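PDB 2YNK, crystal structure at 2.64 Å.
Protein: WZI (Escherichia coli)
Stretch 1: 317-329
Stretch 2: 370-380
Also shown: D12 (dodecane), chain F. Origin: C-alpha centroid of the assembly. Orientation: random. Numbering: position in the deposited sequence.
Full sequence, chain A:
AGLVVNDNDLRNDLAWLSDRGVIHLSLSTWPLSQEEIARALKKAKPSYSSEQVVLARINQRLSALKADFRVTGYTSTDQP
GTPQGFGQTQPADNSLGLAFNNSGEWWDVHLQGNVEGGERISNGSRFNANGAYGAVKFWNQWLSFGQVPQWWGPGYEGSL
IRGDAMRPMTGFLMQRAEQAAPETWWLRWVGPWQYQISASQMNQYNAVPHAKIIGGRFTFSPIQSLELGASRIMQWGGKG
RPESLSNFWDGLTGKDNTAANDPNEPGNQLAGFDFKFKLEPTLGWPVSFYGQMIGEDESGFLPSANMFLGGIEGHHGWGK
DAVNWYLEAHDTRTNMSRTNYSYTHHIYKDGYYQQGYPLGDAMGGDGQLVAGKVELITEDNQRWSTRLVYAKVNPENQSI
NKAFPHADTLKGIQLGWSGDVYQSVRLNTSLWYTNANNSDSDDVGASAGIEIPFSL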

# COMPACT_ATOMS: atom_id res chain seq x y z
N GLY A 317 10.98 19.46 -9.74
CA GLY A 317 10.25 20.14 -10.82
C GLY A 317 11.20 20.36 -11.98
O GLY A 317 12.40 20.54 -11.77
N TRP A 318 10.69 20.32 -13.21
CA TRP A 318 11.51 20.58 -14.38
C TRP A 318 11.12 21.93 -14.93
O TRP A 318 11.48 22.96 -14.34
CB TRP A 318 11.39 19.44 -15.38
CG TRP A 318 12.56 19.35 -16.33
CD1 TRP A 318 13.23 20.39 -16.97
CD2 TRP A 318 13.24 18.13 -16.80
NE1 TRP A 318 14.24 19.91 -17.77
CE2 TRP A 318 14.30 18.57 -17.71
CE3 TRP A 318 13.08 16.77 -16.56
CZ2 TRP A 318 15.14 17.67 -18.34
CZ3 TRP A 318 13.94 15.87 -17.19
CH2 TRP A 318 14.94 16.31 -18.07
N GLY A 319 10.40 21.98 -16.05
CA GLY A 319 9.75 23.22 -16.44
C GLY A 319 8.56 23.35 -15.51
O GLY A 319 8.71 23.71 -14.34
N LYS A 320 7.38 23.04 -16.03
CA LYS A 320 6.19 22.86 -15.21
C LYS A 320 5.96 21.38 -14.88
O LYS A 320 5.06 21.05 -14.10
CB LYS A 320 4.98 23.44 -15.93
CG LYS A 320 5.01 24.95 -16.08
CD LYS A 320 3.71 25.46 -16.68
CE LYS A 320 3.35 26.87 -16.23
NZ LYS A 320 1.99 27.25 -16.69
N ASP A 321 6.79 20.50 -15.45
CA ASP A 321 6.67 19.06 -15.21
C ASP A 321 7.20 18.70 -13.82
O ASP A 321 7.80 19.55 -13.14
CB ASP A 321 7.45 18.25 -16.26
CG ASP A 321 6.90 18.43 -17.67
OD1 ASP A 321 5.76 18.93 -17.83
OD2 ASP A 321 7.62 18.05 -18.62
N ALA A 322 6.97 17.46 -13.42
CA ALA A 322 7.41 16.95 -12.12
C ALA A 322 8.11 15.60 -12.27
O ALA A 322 7.72 14.78 -13.11
CB ALA A 322 6.22 16.82 -11.19
N VAL A 323 9.15 15.38 -11.47
CA VAL A 323 9.92 14.16 -11.53
C VAL A 323 9.97 13.50 -10.16
O VAL A 323 10.34 14.14 -9.18
CB VAL A 323 11.35 14.40 -12.04
CG1 VAL A 323 12.19 13.14 -11.94
CG2 VAL A 323 11.30 14.87 -13.49
N ASN A 324 9.58 12.22 -10.12
CA ASN A 324 9.56 11.39 -8.90
C ASN A 324 10.54 10.25 -9.05
O ASN A 324 10.56 9.59 -10.08
CB ASN A 324 8.19 10.75 -8.71
CG ASN A 324 7.18 11.67 -8.10
OD1 ASN A 324 7.23 11.97 -6.92
ND2 ASN A 324 6.20 12.09 -8.90
N TRP A 325 11.34 9.99 -8.02
CA TRP A 325 12.20 8.82 -8.04
C TRP A 325 12.42 8.26 -6.68
O TRP A 325 12.38 8.98 -5.68
CB TRP A 325 13.54 9.14 -8.70
CG TRP A 325 14.41 10.07 -7.88
CD1 TRP A 325 14.49 11.45 -7.97
CD2 TRP A 325 15.34 9.70 -6.81
NE1 TRP A 325 15.39 11.95 -7.06
CE2 TRP A 325 15.93 10.95 -6.33
CE3 TRP A 325 15.73 8.51 -6.23
CZ2 TRP A 325 16.87 10.98 -5.31
CZ3 TRP A 325 16.68 8.55 -5.20
CH2 TRP A 325 17.23 9.76 -4.76
N TYR A 326 12.64 6.95 -6.62
CA TYR A 326 13.01 6.31 -5.37
C TYR A 326 14.01 5.18 -5.61
O TYR A 326 14.07 4.60 -6.70
CB TYR A 326 11.77 5.82 -4.59
CG TYR A 326 11.02 4.68 -5.23
CD1 TYR A 326 11.59 3.41 -5.32
CD2 TYR A 326 9.73 4.84 -5.71
CE1 TYR A 326 10.92 2.35 -5.90
CE2 TYR A 326 9.05 3.79 -6.29
CZ TYR A 326 9.65 2.54 -6.38
OH TYR A 326 8.99 1.47 -6.96
N LEU A 327 14.80 4.88 -4.59
CA LEU A 327 15.69 3.73 -4.60
C LEU A 327 15.44 3.02 -3.28
O LEU A 327 15.55 3.63 -2.22
CB LEU A 327 17.15 4.15 -4.75
CG LEU A 327 18.15 3.02 -5.01
CD1 LEU A 327 17.70 2.14 -6.18
CD2 LEU A 327 19.55 3.55 -5.28
N GLU A 328 15.09 1.73 -3.35
CA GLU A 328 14.56 1.03 -2.19
C GLU A 328 15.11 -0.40 -2.08
O GLU A 328 15.15 -1.14 -3.07
CB GLU A 328 13.03 1.03 -2.28
CG GLU A 328 12.32 0.62 -1.00
CD GLU A 328 10.82 0.87 -1.04
OE1 GLU A 328 10.39 1.92 -1.56
OE2 GLU A 328 10.05 0.01 -0.54
N ALA A 329 15.54 -0.79 -0.87
CA ALA A 329 16.09 -2.14 -0.62
C ALA A 329 15.27 -2.88 0.43
O ALA A 329 14.92 -2.29 1.45
CB ALA A 329 17.54 -2.05 -0.19
N VAL A 370 16.32 -4.95 -4.42
CA VAL A 370 16.72 -3.59 -4.67
C VAL A 370 15.93 -3.13 -5.89
O VAL A 370 15.87 -3.84 -6.89
CB VAL A 370 18.22 -3.49 -4.99
CG1 VAL A 370 18.64 -2.03 -5.12
CG2 VAL A 370 19.04 -4.19 -3.91
N ALA A 371 15.31 -1.96 -5.80
CA ALA A 371 14.52 -1.45 -6.92
C ALA A 371 14.62 0.06 -7.01
O ALA A 371 14.60 0.76 -5.99
CB ALA A 371 13.07 -1.86 -6.78
N GLY A 372 14.74 0.55 -8.23
CA GLY A 372 14.75 1.97 -8.49
C GLY A 372 13.61 2.27 -9.43
O GLY A 372 13.26 1.43 -10.27
N LYS A 373 13.01 3.45 -9.27
CA LYS A 373 11.99 3.92 -10.21
C LYS A 373 12.08 5.43 -10.40
O LYS A 373 12.22 6.18 -9.45
CB LYS A 373 10.60 3.55 -9.70
CG LYS A 373 9.47 3.76 -10.72
CD LYS A 373 8.12 3.44 -10.09
CE LYS A 373 6.97 3.55 -11.09
NZ LYS A 373 5.83 2.66 -10.75
N VAL A 374 12.02 5.86 -11.66
CA VAL A 374 11.91 7.27 -12.00
C VAL A 374 10.59 7.47 -12.74
O VAL A 374 10.17 6.58 -13.47
CB VAL A 374 13.03 7.69 -12.96
CG1 VAL A 374 12.96 9.19 -13.22
CG2 VAL A 374 14.39 7.29 -12.40
N GLU A 375 9.94 8.62 -12.54
CA GLU A 375 8.85 9.02 -13.43
C GLU A 375 8.68 10.54 -13.64
O GLU A 375 8.81 11.36 -12.72
CB GLU A 375 7.52 8.40 -13.01
CG GLU A 375 7.10 8.73 -11.59
CD GLU A 375 5.59 8.87 -11.40
OE1 GLU A 375 4.83 8.61 -12.37
OE2 GLU A 375 5.17 9.24 -10.27
N LEU A 376 8.39 10.87 -14.89
CA LEU A 376 8.11 12.21 -15.32
C LEU A 376 6.61 12.35 -15.41
O LEU A 376 5.93 11.46 -15.94
CB LEU A 376 8.73 12.48 -16.70
CG LEU A 376 8.54 13.90 -17.23
CD1 LEU A 376 9.51 14.85 -16.54
CD2 LEU A 376 8.72 13.95 -18.73
N ILE A 377 6.09 13.47 -14.91
CA ILE A 377 4.68 13.77 -15.01
C ILE A 377 4.51 15.13 -15.67
O ILE A 377 4.93 16.16 -15.13
CB ILE A 377 3.98 13.70 -13.63
CG1 ILE A 377 4.34 12.38 -12.93
CG2 ILE A 377 2.48 13.80 -13.81
CD1 ILE A 377 3.73 12.19 -11.55
N THR A 378 3.91 15.13 -16.85
CA THR A 378 3.63 16.34 -17.60
C THR A 378 2.60 17.24 -16.91
O THR A 378 1.81 16.78 -16.08
CB THR A 378 3.07 15.99 -18.99
OG1 THR A 378 3.88 14.98 -19.59
CG2 THR A 378 3.04 17.24 -19.90
N GLU A 379 2.65 18.52 -17.26
CA GLU A 379 1.57 19.49 -16.98
C GLU A 379 0.24 18.91 -17.47
O GLU A 379 -0.77 18.94 -16.78
CB GLU A 379 1.90 20.79 -17.72
CG GLU A 379 0.85 21.88 -17.66
CD GLU A 379 1.40 23.21 -18.14
OE1 GLU A 379 2.41 23.21 -18.89
OE2 GLU A 379 0.82 24.26 -17.77
N ASP A 380 0.29 18.39 -18.69
CA ASP A 380 -0.72 17.53 -19.31
C ASP A 380 -1.26 16.37 -18.44
O ASP A 380 -2.35 15.87 -18.69
CB ASP A 380 -0.07 16.94 -20.58
CG ASP A 380 -1.06 16.39 -21.56
OD1 ASP A 380 -2.27 16.57 -21.35
OD2 ASP A 380 -0.61 15.79 -22.56
C1 D12 F . 10.68 19.14 -19.82
C2 D12 F . 11.47 17.84 -19.92
C3 D12 F . 10.81 16.85 -20.89
C4 D12 F . 11.74 15.68 -21.23
C5 D12 F . 11.11 14.31 -20.95
C6 D12 F . 11.80 13.16 -21.70
C7 D12 F . 12.16 11.95 -20.82
C8 D12 F . 11.02 10.93 -20.69
C9 D12 F . 11.44 9.53 -21.15
C10 D12 F . 10.32 8.51 -20.92
C11 D12 F . 10.75 7.08 -21.27
C12 D12 F . 9.74 6.06 -20.78

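Residues 322-329 and 370-377 pair as antiparallel strands, their directions 173° apart, and the backbone supplies the strongest polar contacts. Ala322, Asn324, Tyr326 and Glu328 each exchange two hydrogen bonds with Ile377, Glu375, Lys373 and Ala371, respectively. The shortest runs from Glu375 N to Asn324 O (2.7 Å); its reciprocal, Asn324 N to Glu375 O, measures 2.8 Å. Between these pairs the carbonyl oxygens also receive CA-H...O contacts, as from Trp325 CA to Lys373 O (3.0 Å).

Beyond the regular ladder, side-chain atoms join the polar contacts. Asp321 OD1 accepts a hydrogen bond from Glu379 N (3.2 Å), tying the two loops together just past the strand ends. Lys320 NZ and Glu379 OE2 form a salt bridge at 3.4 Å, whose hydrogen bond is weak.

Packing differs on the two faces of the sheet. On the face of Tyr326, Lys373 CB lies over the aromatic ring, 3.9 Å from its centroid, in a CH-pi contact. On the other face, Val323 CG2 meets Leu376 CD1 at 3.5 Å, and Leu327 CD1 reaches across to 3.8 Å from Gly372 CA, where no side chain intervenes. Dodecane extends this apolar surface: its C5 approaches Leu376 CD2 to 3.3 Å, while its C2 lies over one face of the Trp318 ring.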